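Local coordinates for penicillin-binding protein 1A (Mycobacterium tuberculosis, PDB 5CXW) that builds cross-linked peptidoglycan for the cell wall, polymerising glycan strands with one domain and cross-linking their peptides with the penicillin-sensitive transpeptidase domain present here, at residues S180-P183 and G184-H187; S154-R157 and L158-K161. All coordinates share one frame; numbering follows the deposited sequence.

Contact 1: residues S180-P183 and G184-H187; sequences SSFP and GVAH
Phe-182 CG sits between its backbone N and carbonyl carbon (chi1 59°), which carries the ring alongside the side chain of Val-185. In Val-185, CG1 is anti to the backbone N (chi1 -178°) and CG2 stands beside that N, the branch that reaches the aromatic ring. The two side chains run side by side. CB of Val-185 lies over one face of the Phe-182 ring, 4.1 Å from its centroid and close to the ring normal, a CH-pi contact. Val-185 CG2 approaches Phe-182 CZ to 3.7 Å. Valine suits this place because its beta-branch sets CB and a methyl against the ring directly from the backbone.

Two backbone bonds fix this pairing. Val-185 N donates to Phe-182 O over 2.8 Å, and Phe-182 N donates to Val-185 O over 3.0 Å; both are nearly straight. Together they make an antiparallel hydrogen-bonded pair that closes a tight reversal. Pro-183 holds the first corner, where its ring restrains phi near the value needed. Gly-184 takes the second with a positive phi (119°), a conformation that glycine, lacking a side chain, adopts without crowding the Pro-183 carbonyl. Further along, Ser-180 O meets His-187 CA at 3.5 Å in a CA-H...O contact. The small polar Ser-181 and the short Ala-186 suit the exposed arms.

Phe-182 is buried, its ring also touching Thr-188 and Arg-210. The Pro-Gly corners resemble a distorted type II beta turn, here closing a short two-residue hairpin-like turn on the surface of the transpeptidase domain.

Contact 2: residues S154-R157 and L158-K161; sequences SYYR and LMLK
Tyr-155 and Leu-158 form the tightly packed side of this helical stretch, three residues apart and pointing the same way. Leu-158 CD2 comes to 3.7 Å from Tyr-155 CE2, meeting the ring obliquely. With CG anti to the backbone N (chi1 180°), the leucine lays CD2 beside the tyrosine ring. Both are buried against helices 100-109 and 143-149, where Tyr-155 touches Lys-100 and Leu-158 rests on Ala-107 and Ile-143. The large aromatic spans this junction, touching both helices, and its OH is satisfied by a hydrogen bond to Ile-143 O.

A second i, i+3 pair packs on another flank. The Met-159 chain, bent at chi3 (73°), brings CE over one face of the Tyr-156 ring, 4.0 Å from its centroid and 14° off the normal, a CH-pi contact. The flexible thioether chain suits this role, since it can fold to follow the ring.

Leu-160 and Lys-161 are exposed by contrast. Leu-160 CG lies 3.4 Å from Tyr-156 O, while Lys-161 has just CB near Arg-157 O, 3.6 Å, and the rest of its chain runs off the helix, the side chain touching Tyr-116. Backbone bonds continue across both sides: Leu-158 N to Ser-154 O is 2.8 Å, whereas Lys-161 N to Arg-157 O, near the helix end, is 3.1 Å and more bent. Arg-157 is extended, and its NH1 reaches the carbonyl oxygens of Asp-119 and Ser-121.

The side-chain contacts are thus apolar and aromatic, and the polar tips of Tyr-155 and Arg-157 meet backbone carbonyls elsewhere, consistent with cohesion through close fit rather than charge pairing.

In the fold
Along the chain, contact 2 comes first, on helix 152-161, and contact 1 follows in the loop between helix 165-176 and strand 208-209. Helix 165-176 therefore lies between them in sequence. Both belong to the penicillin-binding transpeptidase domain, yet their centres are 26 Å apart and their nearest atoms about 16 Å, with no touch. Contact 2 stands near the penicillin V-derived ligand: the side chain of Tyr-155 is about 9 Å from it and about 8 Å from that of Ser-97, the probable acyl-ester nucleophile, as in related transpeptidases. Contact 1 lies away from the active site. One thus belongs to the helical surroundings of the active site, the other to a surface loop.

Contact 1: residues S180-P183 and G184-H187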
ATOM      1  N   SER A 180       8.713  -9.134   6.365  1.00 14.93           N
ATOM      2  CA  SER A 180       9.132 -10.499   6.049  1.00 16.34           C
ATOM      3  C   SER A 180       8.250 -11.579   6.693  1.00 16.54           C
ATOM      4  O   SER A 180       8.311 -12.731   6.265  1.00 16.28           O
ATOM      5  CB  SER A 180      10.573 -10.733   6.512  1.00 18.02           C
ATOM      6  OG  SER A 180      11.391 -10.027   5.612  1.00 20.91           O
ATOM      7  N   SER A 181       7.509 -11.199   7.727  1.00 16.60           N
ATOM      8  CA  SER A 181       6.573 -12.060   8.400  1.00 17.94           C
ATOM      9  C   SER A 181       5.508 -11.258   9.097  1.00 18.26           C
ATOM     10  O   SER A 181       5.678 -10.064   9.373  1.00 18.12           O
ATOM     11  CB  SER A 181       7.326 -12.926   9.439  1.00 19.34           C
ATOM     12  OG  SER A 181       7.880 -12.069  10.432  1.00 20.08           O
ATOM     13  N   PHE A 182       4.379 -11.914   9.343  1.00 18.93           N
ATOM     14  CA  PHE A 182       3.324 -11.366  10.146  1.00 20.57           C
ATOM     15  C   PHE A 182       2.479 -12.522  10.648  1.00 21.67           C
ATOM     16  O   PHE A 182       2.673 -13.653  10.221  1.00 21.47           O
ATOM     17  CB  PHE A 182       2.488 -10.283   9.416  1.00 20.03           C
ATOM     18  CG  PHE A 182       1.807 -10.730   8.165  1.00 19.76           C
ATOM     19  CD1 PHE A 182       0.566 -11.310   8.218  1.00 20.48           C
ATOM     20  CD2 PHE A 182       2.373 -10.456   6.914  1.00 19.46           C
ATOM     21  CE1 PHE A 182      -0.086 -11.728   7.074  1.00 20.61           C
ATOM     22  CE2 PHE A 182       1.749 -10.871   5.761  1.00 19.47           C
ATOM     23  CZ  PHE A 182       0.508 -11.505   5.828  1.00 20.03           C
ATOM     24  N   PRO A 183       1.558 -12.249  11.572  1.00 24.25           N
ATOM     25  CA  PRO A 183       0.972 -13.438  12.158  1.00 26.95           C
ATOM     26  C   PRO A 183       0.058 -14.087  11.122  1.00 27.93           C
ATOM     27  O   PRO A 183      -0.824 -13.392  10.542  1.00 30.33           O
ATOM     28  CB  PRO A 183       0.186 -12.895  13.353  1.00 27.13           C
ATOM     29  CG  PRO A 183       0.781 -11.588  13.657  1.00 26.93           C
ATOM     30  CD  PRO A 183       1.275 -11.038  12.350  1.00 24.80           C
ATOM     31  N   GLY A 184       0.273 -15.371  10.891  1.00 27.96           N
ATOM     32  CA  GLY A 184      -0.352 -16.090   9.797  1.00 30.03           C
ATOM     33  C   GLY A 184       0.733 -16.634   8.859  1.00 29.21           C
ATOM     34  O   GLY A 184       0.624 -17.746   8.296  1.00 31.45           O
ATOM     35  N   VAL A 185       1.798 -15.852   8.700  1.00 26.65           N
ATOM     36  CA  VAL A 185       2.711 -15.998   7.552  1.00 24.92           C
ATOM     37  C   VAL A 185       4.141 -15.792   8.008  1.00 23.76           C
ATOM     38  O   VAL A 185       4.563 -14.655   8.216  1.00 23.74           O
ATOM     39  CB  VAL A 185       2.350 -14.993   6.451  1.00 23.81           C
ATOM     40  CG1 VAL A 185       3.272 -15.187   5.218  1.00 22.62           C
ATOM     41  CG2 VAL A 185       0.880 -15.176   6.050  1.00 24.83           C
ATOM     42  N   ALA A 186       4.858 -16.896   8.196  1.00 22.54           N
ATOM     43  CA  ALA A 186       6.236 -16.859   8.715  1.00 23.17           C
ATOM     44  C   ALA A 186       7.238 -16.360   7.719  1.00 21.50           C
ATOM     45  O   ALA A 186       8.250 -15.797   8.096  1.00 21.94           O
ATOM     46  CB  ALA A 186       6.685 -18.231   9.262  1.00 24.21           C
ATOM     47  N   HIS A 187       6.956 -16.557   6.444  1.00 20.66           N
ATOM     48  CA  HIS A 187       7.841 -16.075   5.402  1.00 19.65           C
ATOM     49  C   HIS A 187       7.032 -15.499   4.233  1.00 17.25           C
ATOM     50  O   HIS A 187       6.484 -16.234   3.439  1.00 17.87           O
ATOM     51  CB  HIS A 187       8.688 -17.209   4.894  1.00 20.64           C
ATOM     52  CG  HIS A 187       9.541 -17.829   5.971  1.00 23.23           C
ATOM     53  ND1 HIS A 187      10.814 -17.389   6.258  1.00 24.79           N
ATOM     54  CD2 HIS A 187       9.283 -18.833   6.832  1.00 25.27           C
ATOM     55  CE1 HIS A 187      11.316 -18.118   7.244  1.00 25.34           C
ATOM     56  NE2 HIS A 187      10.391 -18.982   7.627  1.00 26.75           N
TER

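Contact 2: residues S154-R157 and L158-K161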
ATOM      1  N   SER A 154       2.528  -6.759 -19.665  1.00 10.34           N
ATOM      2  CA  SER A 154       3.774  -6.003 -19.721  1.00 10.64           C
ATOM      3  C   SER A 154       4.587  -6.185 -18.442  1.00 10.30           C
ATOM      4  O   SER A 154       5.813  -6.340 -18.474  1.00 10.97           O
ATOM      5  CB  SER A 154       3.415  -4.517 -19.843  1.00 10.97           C
ATOM      6  OG  SER A 154       2.608  -4.252 -20.993  1.00 11.71           O
ATOM      7  N   TYR A 155       3.896  -6.177 -17.302  1.00 10.11           N
ATOM      8  CA  TYR A 155       4.569  -6.304 -15.986  1.00  9.99           C
ATOM      9  C   TYR A 155       5.105  -7.739 -15.798  1.00  9.99           C
ATOM     10  O   TYR A 155       6.108  -7.932 -15.130  1.00 10.47           O
ATOM     11  CB  TYR A 155       3.701  -5.741 -14.813  1.00  9.68           C
ATOM     12  CG  TYR A 155       4.155  -4.311 -14.648  1.00  9.52           C
ATOM     13  CD1 TYR A 155       3.781  -3.310 -15.549  1.00  9.72           C
ATOM     14  CD2 TYR A 155       5.064  -3.976 -13.688  1.00  9.52           C
ATOM     15  CE1 TYR A 155       4.322  -2.018 -15.479  1.00  9.53           C
ATOM     16  CE2 TYR A 155       5.634  -2.722 -13.582  1.00  9.38           C
ATOM     17  CZ  TYR A 155       5.268  -1.730 -14.476  1.00  9.65           C
ATOM     18  OH  TYR A 155       5.870  -0.509 -14.428  1.00 10.24           O
ATOM     19  N   TYR A 156       4.397  -8.747 -16.312  1.00 10.15           N
ATOM     20  CA  TYR A 156       4.942 -10.127 -16.335  1.00 10.67           C
ATOM     21  C   TYR A 156       6.228 -10.173 -17.143  1.00 10.68           C
ATOM     22  O   TYR A 156       7.245 -10.713 -16.674  1.00 11.45           O
ATOM     23  CB  TYR A 156       3.933 -11.108 -16.905  1.00 11.15           C
ATOM     24  CG  TYR A 156       3.571 -12.236 -15.997  1.00 11.81           C
ATOM     25  CD1 TYR A 156       2.607 -12.076 -15.052  1.00 12.60           C
ATOM     26  CD2 TYR A 156       4.172 -13.483 -16.104  1.00 12.27           C
ATOM     27  CE1 TYR A 156       2.251 -13.093 -14.187  1.00 12.97           C
ATOM     28  CE2 TYR A 156       3.783 -14.535 -15.298  1.00 13.04           C
ATOM     29  CZ  TYR A 156       2.844 -14.321 -14.319  1.00 13.28           C
ATOM     30  OH  TYR A 156       2.411 -15.380 -13.521  1.00 14.34           O
ATOM     31  N   ARG A 157       6.244  -9.594 -18.345  1.00 10.81           N
ATOM     32  CA  ARG A 157       7.448  -9.559 -19.139  1.00 10.81           C
ATOM     33  C   ARG A 157       8.556  -8.756 -18.442  1.00 11.09           C
ATOM     34  O   ARG A 157       9.753  -9.102 -18.572  1.00 11.83           O
ATOM     35  CB  ARG A 157       7.213  -8.991 -20.552  1.00 11.04           C
ATOM     36  CG  ARG A 157       6.360  -9.839 -21.455  1.00 11.45           C
ATOM     37  CD  ARG A 157       6.435  -9.325 -22.880  1.00 12.20           C
ATOM     38  NE  ARG A 157       5.765 -10.256 -23.823  1.00 12.77           N
ATOM     39  CZ  ARG A 157       4.439 -10.263 -24.077  1.00 12.74           C
ATOM     40  NH1 ARG A 157       3.639  -9.351 -23.604  1.00 12.81           N
ATOM     41  NH2 ARG A 157       3.931 -11.203 -24.890  1.00 13.23           N
ATOM     42  N   LEU A 158       8.204  -7.656 -17.791  1.00 10.82           N
ATOM     43  CA  LEU A 158       9.212  -6.891 -17.108  1.00 11.00           C
ATOM     44  C   LEU A 158       9.855  -7.731 -15.977  1.00 11.06           C
ATOM     45  O   LEU A 158      11.102  -7.765 -15.849  1.00 11.97           O
ATOM     46  CB  LEU A 158       8.648  -5.637 -16.523  1.00 10.92           C
ATOM     47  CG  LEU A 158       9.636  -4.764 -15.772  1.00 11.16           C
ATOM     48  CD1 LEU A 158      10.816  -4.275 -16.605  1.00 11.94           C
ATOM     49  CD2 LEU A 158       8.885  -3.587 -15.152  1.00 11.28           C
ATOM     50  N   MET A 159       9.022  -8.399 -15.198  1.00 10.51           N
ATOM     51  CA  MET A 159       9.539  -9.284 -14.134  1.00 11.14           C
ATOM     52  C   MET A 159      10.447 -10.350 -14.712  1.00 11.84           C
ATOM     53  O   MET A 159      11.505 -10.630 -14.130  1.00 12.31           O
ATOM     54  CB  MET A 159       8.381  -9.918 -13.365  1.00 11.18           C
ATOM     55  CG  MET A 159       8.790 -11.111 -12.490  1.00 12.05           C
ATOM     56  SD  MET A 159       7.369 -11.832 -11.734  1.00 12.40           S
ATOM     57  CE  MET A 159       6.642 -12.633 -13.197  1.00 12.69           C
ATOM     58  N   LEU A 160      10.068 -10.982 -15.822  1.00 12.29           N
ATOM     59  CA  LEU A 160      10.906 -12.020 -16.397  1.00 13.38           C
ATOM     60  C   LEU A 160      12.259 -11.506 -16.910  1.00 13.91           C
ATOM     61  O   LEU A 160      13.257 -12.269 -16.936  1.00 14.14           O
ATOM     62  CB  LEU A 160      10.155 -12.794 -17.448  1.00 14.16           C
ATOM     63  CG  LEU A 160       8.970 -13.578 -16.933  1.00 15.20           C
ATOM     64  CD1 LEU A 160       8.223 -14.105 -18.149  1.00 15.96           C
ATOM     65  CD2 LEU A 160       9.292 -14.666 -15.949  1.00 16.59           C
ATOM     66  N   LYS A 161      12.322 -10.243 -17.267  1.00 14.21           N
ATOM     67  CA  LYS A 161      13.564  -9.611 -17.736  1.00 16.70           C
ATOM     68  C   LYS A 161      14.526  -9.367 -16.577  1.00 16.01           C
ATOM     69  O   LYS A 161      15.752  -9.277 -16.780  1.00 16.42           O
ATOM     70  CB  LYS A 161      13.199  -8.272 -18.339  1.00 19.15           C
ATOM     71  CG  LYS A 161      14.334  -7.359 -18.790  1.00 22.22           C
ATOM     72  CD  LYS A 161      15.050  -7.878 -19.981  1.00 26.43           C
ATOM     73  CE  LYS A 161      15.944  -6.728 -20.470  1.00 28.51           C
ATOM     74  NZ  LYS A 161      16.793  -7.244 -21.552  1.00 31.36           N
TER